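PDB 1RP3: anti sigma factor FlgM from Aquifex aeolicus, which binds the flagellar sigma factor sigma-28 as its anti-sigma factor, probably keeping it in an inactive conformation. Local coordinates for residues 5-10 and 40-45; 12-17 and 33-38. All coordinates share one frame; numbering follows the deposited sequence.

Interaction 1 of 2, residues 5-10 and 40-45; sequences IELSRL and SKIAQE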
# COMPACT_ATOMS: atom_id res chain seq x y z
N ILE B 5 25.99 3.66 -10.34
CA ILE B 5 26.60 4.74 -11.12
C ILE B 5 25.52 5.50 -11.88
O ILE B 5 25.52 6.74 -11.91
CB ILE B 5 27.66 4.18 -12.11
CG1 ILE B 5 28.78 3.47 -11.33
CG2 ILE B 5 28.24 5.32 -12.97
CD1 ILE B 5 29.87 2.89 -12.20
N GLU B 6 24.60 4.76 -12.49
CA GLU B 6 23.52 5.36 -13.25
C GLU B 6 22.55 6.12 -12.35
O GLU B 6 22.14 7.25 -12.66
CB GLU B 6 22.79 4.29 -14.08
CG GLU B 6 21.60 4.77 -14.91
CD GLU B 6 21.96 5.80 -15.97
OE1 GLU B 6 23.16 6.14 -16.12
OE2 GLU B 6 21.04 6.30 -16.66
N LEU B 7 22.20 5.53 -11.21
CA LEU B 7 21.29 6.17 -10.27
C LEU B 7 21.85 7.51 -9.80
O LEU B 7 21.15 8.52 -9.80
CB LEU B 7 21.00 5.26 -9.07
CG LEU B 7 20.12 4.04 -9.34
CD1 LEU B 7 19.94 3.20 -8.09
CD2 LEU B 7 18.78 4.51 -9.87
N SER B 8 23.14 7.51 -9.44
CA SER B 8 23.82 8.72 -8.98
C SER B 8 23.81 9.79 -10.05
O SER B 8 23.68 10.97 -9.76
CB SER B 8 25.26 8.39 -8.58
OG SER B 8 25.96 9.55 -8.17
N ARG B 9 23.91 9.37 -11.30
CA ARG B 9 23.92 10.30 -12.42
C ARG B 9 22.52 10.88 -12.61
O ARG B 9 22.36 12.08 -12.80
CB ARG B 9 24.39 9.61 -13.70
CG ARG B 9 24.74 10.58 -14.83
CD ARG B 9 24.60 9.94 -16.21
NE ARG B 9 23.47 10.50 -16.96
CZ ARG B 9 22.48 9.79 -17.49
NH1 ARG B 9 22.48 8.46 -17.37
NH2 ARG B 9 21.49 10.39 -18.14
N LEU B 10 21.52 10.01 -12.53
CA LEU B 10 20.13 10.40 -12.70
C LEU B 10 19.69 11.37 -11.61
O LEU B 10 19.04 12.37 -11.90
CB LEU B 10 19.22 9.17 -12.77
CG LEU B 10 19.32 8.42 -14.10
CD1 LEU B 10 18.62 7.08 -14.01
CD2 LEU B 10 18.75 9.26 -15.22
N SER B 40 11.25 8.51 -14.44
CA SER B 40 10.92 7.25 -15.08
C SER B 40 12.17 6.38 -15.23
O SER B 40 12.14 5.17 -14.97
CB SER B 40 10.29 7.47 -16.45
OG SER B 40 9.91 6.22 -16.99
N LYS B 41 13.28 7.00 -15.60
CA LYS B 41 14.52 6.26 -15.76
C LYS B 41 14.99 5.71 -14.43
O LYS B 41 15.50 4.59 -14.38
CB LYS B 41 15.62 7.12 -16.37
CG LYS B 41 15.41 7.48 -17.83
CD LYS B 41 16.67 8.13 -18.36
CE LYS B 41 16.57 8.50 -19.82
NZ LYS B 41 17.85 9.09 -20.30
N ILE B 42 14.86 6.50 -13.36
CA ILE B 42 15.25 6.04 -12.03
C ILE B 42 14.40 4.82 -11.67
O ILE B 42 14.92 3.82 -11.18
CB ILE B 42 15.08 7.16 -10.95
CG1 ILE B 42 16.07 8.29 -11.21
CG2 ILE B 42 15.27 6.58 -9.54
CD1 ILE B 42 15.97 9.44 -10.24
N ALA B 43 13.10 4.87 -11.98
CA ALA B 43 12.19 3.76 -11.71
C ALA B 43 12.57 2.51 -12.51
O ALA B 43 12.51 1.39 -11.99
CB ALA B 43 10.75 4.16 -12.02
N GLN B 44 12.96 2.72 -13.76
CA GLN B 44 13.36 1.63 -14.65
C GLN B 44 14.58 0.91 -14.09
O GLN B 44 14.65 -0.32 -14.13
CB GLN B 44 13.65 2.15 -16.05
CG GLN B 44 12.43 2.66 -16.78
CD GLN B 44 12.78 3.36 -18.10
OE1 GLN B 44 13.60 2.87 -18.88
NE2 GLN B 44 12.14 4.50 -18.35
N GLU B 45 15.52 1.67 -13.51
CA GLU B 45 16.72 1.07 -12.93
C GLU B 45 16.43 0.25 -11.68
O GLU B 45 17.03 -0.80 -11.45
CB GLU B 45 17.76 2.15 -12.58
CG GLU B 45 18.40 2.82 -13.79
CD GLU B 45 19.14 1.84 -14.69
OE1 GLU B 45 19.97 1.04 -14.18
OE2 GLU B 45 18.88 1.87 -15.92
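Apolar packing carries most of the meeting between residues 5-10 and 40-45. Leu10 is its main element: CB of Leu10 rests 3.6 Å from CG1 of Ile42, while the Leu10 side chain crosses that of Lys41 at about a right angle, both methyls against it, CD1 of Leu10 standing 3.8 Å from CB of Lys41. One turn earlier, Leu7 sends its CD2 methyl between two neighbours, 3.7 Å from CB of Glu45 and 4.1 Å from CG2 of Ile42. CG of Leu7 and Leu10 and CG1 of Ile42 are all anti to the carbonyl carbon, a common helix rotamer. The two helices form an antiparallel pair; the axes of the two segments come within 9.9 Å, with 163° between their directions. Leu7 also touches Leu19 of the sigma-28 chain, so one edge of this helical hairpin faces the bound sigma factor.

Charged chains border the apolar seam. Glu6, with CG anti to its backbone N and a bend at chi2, turns its carboxylate along its own helix to NH1 of Arg9, which both oxygens of Glu6 approach to 2.7 Å in a salt bridge whose hydrogen bonds are bent and weak. Across the interface CG of Glu6 lies 3.8 Å from CD of Glu45, the carboxylates turned 72° apart, like charges near but not touching. Arg9 NH2 and Lys41 NZ are 4.4 Å apart, a like-charge approach that the Glu6 carboxylate may temper.

Interaction 2 of 2, residues 12-17 and 33-38; sequences GLLLET and IEDKVT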
# COMPACT_ATOMS: atom_id res chain seq x y z
N GLY B 12 21.59 13.34 -10.05
CA GLY B 12 22.29 14.57 -10.38
C GLY B 12 21.51 15.46 -11.33
O GLY B 12 21.48 16.68 -11.16
N LEU B 13 20.85 14.85 -12.32
CA LEU B 13 20.05 15.60 -13.30
C LEU B 13 18.82 16.17 -12.62
O LEU B 13 18.42 17.30 -12.89
CB LEU B 13 19.60 14.69 -14.46
CG LEU B 13 20.67 14.06 -15.34
CD1 LEU B 13 20.00 13.44 -16.55
CD2 LEU B 13 21.67 15.12 -15.79
N LEU B 14 18.25 15.38 -11.72
CA LEU B 14 17.07 15.75 -10.98
C LEU B 14 17.33 16.94 -10.06
O LEU B 14 16.59 17.93 -10.10
CB LEU B 14 16.62 14.55 -10.14
CG LEU B 14 15.14 14.28 -9.97
CD1 LEU B 14 14.44 14.30 -11.32
CD2 LEU B 14 14.98 12.94 -9.28
N LEU B 15 18.38 16.84 -9.25
CA LEU B 15 18.76 17.89 -8.30
C LEU B 15 19.38 19.13 -8.93
O LEU B 15 19.67 20.10 -8.22
CB LEU B 15 19.69 17.32 -7.22
CG LEU B 15 19.03 16.59 -6.04
CD1 LEU B 15 18.12 15.49 -6.51
CD2 LEU B 15 20.10 16.04 -5.12
N GLU B 16 19.62 19.09 -10.24
CA GLU B 16 20.17 20.25 -10.94
C GLU B 16 19.06 21.20 -11.43
O GLU B 16 19.34 22.32 -11.85
CB GLU B 16 21.01 19.80 -12.10
N THR B 17 17.81 20.73 -11.39
CA THR B 17 16.65 21.53 -11.80
C THR B 17 15.88 21.96 -10.55
O THR B 17 14.90 22.69 -10.63
CB THR B 17 15.68 20.74 -12.73
OG1 THR B 17 15.24 19.55 -12.07
CG2 THR B 17 16.35 20.36 -14.05
N ILE B 33 8.67 18.52 -17.20
CA ILE B 33 8.82 17.69 -18.40
C ILE B 33 10.04 16.80 -18.32
O ILE B 33 9.93 15.58 -18.44
CB ILE B 33 8.93 18.54 -19.69
CG1 ILE B 33 8.82 20.03 -19.37
CG2 ILE B 33 7.87 18.09 -20.69
CD1 ILE B 33 8.78 20.92 -20.59
N GLU B 34 11.21 17.42 -18.15
CA GLU B 34 12.46 16.69 -18.05
C GLU B 34 12.47 15.72 -16.88
O GLU B 34 12.90 14.57 -17.02
CB GLU B 34 13.62 17.66 -17.87
CG GLU B 34 14.29 18.11 -19.16
CD GLU B 34 15.63 18.81 -18.91
OE1 GLU B 34 16.13 18.78 -17.77
OE2 GLU B 34 16.18 19.39 -19.87
N ASP B 35 11.99 16.18 -15.73
CA ASP B 35 11.96 15.36 -14.53
C ASP B 35 11.09 14.13 -14.64
O ASP B 35 11.44 13.07 -14.12
CB ASP B 35 11.58 16.22 -13.32
CG ASP B 35 12.62 17.28 -13.00
OD1 ASP B 35 13.71 17.27 -13.62
OD2 ASP B 35 12.35 18.14 -12.12
N LYS B 36 9.98 14.24 -15.37
CA LYS B 36 9.10 13.10 -15.57
C LYS B 36 9.90 11.98 -16.22
O LYS B 36 9.81 10.83 -15.80
CB LYS B 36 7.92 13.48 -16.43
N VAL B 37 10.74 12.31 -17.20
CA VAL B 37 11.57 11.30 -17.86
C VAL B 37 12.67 10.78 -16.95
O VAL B 37 12.93 9.58 -16.89
CB VAL B 37 12.17 11.85 -19.19
CG1 VAL B 37 13.30 10.96 -19.70
CG2 VAL B 37 11.09 11.93 -20.23
N THR B 38 13.35 11.69 -16.27
CA THR B 38 14.42 11.30 -15.36
C THR B 38 13.87 10.38 -14.27
O THR B 38 14.46 9.34 -13.98
CB THR B 38 15.06 12.54 -14.74
OG1 THR B 38 15.53 13.40 -15.77
CG2 THR B 38 16.22 12.16 -13.86
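The backbone of residues 33-38, helical throughout, faces that of residues 12-17, which starts in helix and contains a type I beta turn from Leu14 to Thr17. The two come nearest at Leu14 and Asp35, whose CA atoms are 6.2 Å apart.

Leu14 supplies the apolar half of the contact. Its first torsion, -143°, departs from the staggered positions and goes with a CD1 methyl that reaches across the interface: CD1 of Leu14 lies 3.8 Å from CG2 of Thr38, the two side chains running antiparallel alongside one another. The same methyl lies against the CB-CG-OD1 side of Asp35, whose side chain crosses that of Leu14 obliquely. Ile54 of the sigma-28 chain packs on Leu14 as well, so this leucine is shared between the hairpin and its partner. Thr38 shows its methyl to Leu14 because its hydroxyl is turned back along its own helix: OG1 of Thr38 is 3.1 Å from O of Glu34, above the carbonyl plane, and that oxygen also accepts the backbone N-H of Thr38.

The polar half lies at the turn. The side chains of Thr17 and Asp35 meet end-on, OG1 of Thr17 standing 3.2 Å from both OD1 and OD2 of Asp35. With OG1 of Thr17 in the crowded position, chi1 57°, the same hydroxyl is 2.9 Å from O of Leu14, within the turn. A single hydroxyl thus lies among the Leu14 carbonyl and both oxygens of the Asp35 carboxylate, with one proton for the three of them, so the polar link between the segments rests on a proton for which the turn itself competes.

In the fold
Both interactions join helix 5-14 to helix 31-46, so together they illustrate how the character of a two-helix hairpin can change along its length. Each is partly buried, but interaction 1 buries more surface, 329 Å² against 265 Å², and has no hydrogen bond between its segments; interaction 2 lies farther from the chain's centre, beside the unmodelled residues 18-27, and adds a polar contact at the turn. Their centres are 11 Å apart, and the apolar seam runs from one to the other, with CD1 of Ile42 3.8 Å from CD2 of Leu14. Buried leucines thus serve both contacts, while the charged and hydroxyl-bearing chains occupy mostly the more exposed positions.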